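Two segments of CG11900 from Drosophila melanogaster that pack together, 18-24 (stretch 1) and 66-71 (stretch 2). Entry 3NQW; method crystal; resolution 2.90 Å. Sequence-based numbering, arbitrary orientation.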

# COMPACT_ATOMS: atom_id res chain seq x y z
N PHE A 18 0.85 4.60 -6.78
CA PHE A 18 0.69 5.79 -7.60
C PHE A 18 0.07 5.51 -8.96
O PHE A 18 -0.91 6.14 -9.35
CB PHE A 18 2.05 6.45 -7.81
CG PHE A 18 1.98 7.67 -8.65
CD1 PHE A 18 1.24 8.76 -8.22
CD2 PHE A 18 2.60 7.72 -9.89
CE1 PHE A 18 1.11 9.89 -9.02
CE2 PHE A 18 2.48 8.85 -10.71
CZ PHE A 18 1.73 9.94 -10.27
N LYS A 19 0.68 4.57 -9.67
CA LYS A 19 0.23 4.18 -11.00
C LYS A 19 -1.22 3.66 -10.97
O LYS A 19 -2.01 3.91 -11.88
CB LYS A 19 1.17 3.11 -11.57
CG LYS A 19 2.66 3.49 -11.62
CD LYS A 19 3.07 4.14 -12.94
CE LYS A 19 2.62 5.59 -13.06
NZ LYS A 19 3.10 6.22 -14.33
N HIS A 20 -1.56 2.93 -9.90
CA HIS A 20 -2.90 2.39 -9.76
C HIS A 20 -3.90 3.41 -9.16
O HIS A 20 -5.10 3.22 -9.28
CB HIS A 20 -2.88 1.14 -8.86
CG HIS A 20 -2.29 -0.08 -9.50
ND1 HIS A 20 -2.92 -0.76 -10.53
CD2 HIS A 20 -1.17 -0.78 -9.23
CE1 HIS A 20 -2.21 -1.82 -10.86
NE2 HIS A 20 -1.13 -1.86 -10.08
N ARG A 21 -3.39 4.48 -8.55
CA ARG A 21 -4.23 5.49 -7.90
C ARG A 21 -5.66 5.71 -8.39
O ARG A 21 -6.57 5.94 -7.57
CB ARG A 21 -3.50 6.84 -7.88
CG ARG A 21 -3.38 7.53 -9.22
CD ARG A 21 -2.75 8.90 -9.04
NE ARG A 21 -2.47 9.61 -10.29
CZ ARG A 21 -1.75 9.12 -11.30
NH1 ARG A 21 -1.55 9.85 -12.39
NH2 ARG A 21 -1.23 7.90 -11.22
N GLN A 22 -5.87 5.62 -9.70
CA GLN A 22 -7.20 5.82 -10.32
C GLN A 22 -7.99 4.52 -10.52
O GLN A 22 -9.22 4.54 -10.64
CB GLN A 22 -7.06 6.53 -11.68
CG GLN A 22 -6.64 8.00 -11.60
CD GLN A 22 -6.18 8.55 -12.95
OE1 GLN A 22 -6.87 8.40 -13.97
NE2 GLN A 22 -5.02 9.20 -12.96
N GLN A 23 -7.28 3.40 -10.54
CA GLN A 23 -7.89 2.10 -10.75
C GLN A 23 -8.64 1.58 -9.52
O GLN A 23 -8.17 1.74 -8.40
CB GLN A 23 -6.82 1.10 -11.17
CG GLN A 23 -7.34 -0.22 -11.68
CD GLN A 23 -6.25 -1.03 -12.34
OE1 GLN A 23 -5.15 -1.16 -11.81
NE2 GLN A 23 -6.55 -1.58 -13.50
N ARG A 24 -9.79 0.97 -9.76
CA ARG A 24 -10.60 0.44 -8.67
C ARG A 24 -11.03 -1.01 -8.94
O ARG A 24 -11.12 -1.43 -10.09
CB ARG A 24 -11.82 1.34 -8.48
CG ARG A 24 -11.49 2.79 -8.15
CD ARG A 24 -11.31 3.00 -6.66
NE ARG A 24 -11.24 4.42 -6.32
CZ ARG A 24 -10.17 5.19 -6.54
NH1 ARG A 24 -9.08 4.68 -7.09
NH2 ARG A 24 -10.20 6.48 -6.21
N GLU A 66 0.60 -4.03 -16.91
CA GLU A 66 -0.55 -4.47 -17.68
C GLU A 66 -1.80 -3.58 -17.57
O GLU A 66 -2.52 -3.43 -18.54
CB GLU A 66 -0.94 -5.91 -17.29
CG GLU A 66 -1.60 -6.69 -18.44
CD GLU A 66 -2.56 -7.79 -18.00
OE1 GLU A 66 -3.43 -8.16 -18.83
OE2 GLU A 66 -2.46 -8.29 -16.85
N ASP A 67 -2.05 -3.01 -16.40
CA ASP A 67 -3.24 -2.18 -16.24
C ASP A 67 -2.97 -0.68 -16.31
O ASP A 67 -3.72 0.06 -16.93
CB ASP A 67 -3.95 -2.49 -14.92
CG ASP A 67 -4.29 -3.96 -14.76
OD1 ASP A 67 -4.88 -4.54 -15.70
OD2 ASP A 67 -3.98 -4.52 -13.69
N THR A 68 -1.90 -0.24 -15.66
CA THR A 68 -1.52 1.17 -15.64
C THR A 68 -0.74 1.57 -16.90
O THR A 68 -0.61 0.78 -17.84
CB THR A 68 -0.64 1.49 -14.41
OG1 THR A 68 0.60 0.78 -14.51
CG2 THR A 68 -1.35 1.09 -13.13
N ASP A 69 -0.24 2.80 -16.92
CA ASP A 69 0.54 3.28 -18.05
C ASP A 69 2.03 3.13 -17.80
O ASP A 69 2.84 3.90 -18.29
CB ASP A 69 0.19 4.75 -18.37
CG ASP A 69 0.72 5.74 -17.34
OD1 ASP A 69 0.19 5.78 -16.20
OD2 ASP A 69 1.66 6.50 -17.68
N ALA A 70 2.40 2.12 -17.02
CA ALA A 70 3.79 1.85 -16.73
C ALA A 70 4.34 0.84 -17.76
O ALA A 70 3.56 0.17 -18.45
CB ALA A 70 3.93 1.29 -15.32
N SER A 71 5.66 0.74 -17.86
CA SER A 71 6.31 -0.18 -18.79
C SER A 71 7.44 -0.96 -18.12
O SER A 71 7.82 -0.67 -16.99
CB SER A 71 6.89 0.57 -19.98
OG SER A 71 8.05 1.30 -19.61

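How do the two backbones come together? Both stretches open with the last part of a helix and then leave it. In stretch 1 the chain folds through a type I beta turn from His20 to Gln23, closed by a short hydrogen bond of 2.5 Å from Gln23 N to His20 O. In stretch 2, Thr68 is the first residue to abandon helical geometry. The CA atoms nearest each other across the contact are those of Lys19 and Thr68, 5.8 Å apart, and no backbone-to-backbone hydrogen bond joins the chains. Side chains make most of the contact, though the backbone Lys19 O also touches the Thr68 methyl; the area is modest, 312 Å² in all.

What fills the centre of the contact? The methyl group of Thr68 does much of this work. Its CA-to-CB bond points toward stretch 1, and with chi1 in the p rotamer CG2 sits 3.2 Å from Lys19 O and 3.6 Å from Lys19 CB. The same methyl lies over one face of the His20 ring, with CG2 3.8 Å from the ring centroid and 22° off the ring normal, a CH-pi contact in which slightly polarised C-H bonds meet the pi electrons. Beside it, the aliphatic part of Lys19 packs against Ala70, with Lys19 CD 3.8 Å from Ala70 CB. Thr68 OG1, meanwhile, accepts a weak hydrogen bond from Ala70 N at 3.4 Å, a local link within the bend of stretch 2.

Where does charge enter? Lys19 carries its ammonium group past its contacts with Thr68 and Ala70 to Asp69, pairing NZ with OD1 at 3.5 Å. This is a salt bridge, but the hydrogen bond within it is weak, so electrostatic attraction matters more here than a tight, directional bond. It is the one hydrogen bond between the stretches. The long lysine thus serves two chemistries: its carbons pack against Thr68 and Ala70, while its charged end reaches the carboxylate.

How are His20 and Gln23 held in place to meet stretch 2? They are tied to each other across the turn: His20 ND1 donates to Gln23 OE1 at 2.6 Å, fixing the ring and the amide together. The other amide atom then lies against Asp67, with Gln23 NE2 3.1 Å from Asp67 CB, a close packing contact rather than a hydrogen bond. The carboxylate of Asp67 comes near the edge of the imidazole, where His20 CE1 is 4.3 Å from Asp67 OD2. The ring is thus approached by a methyl over its face and by an acidic oxygen near its plane.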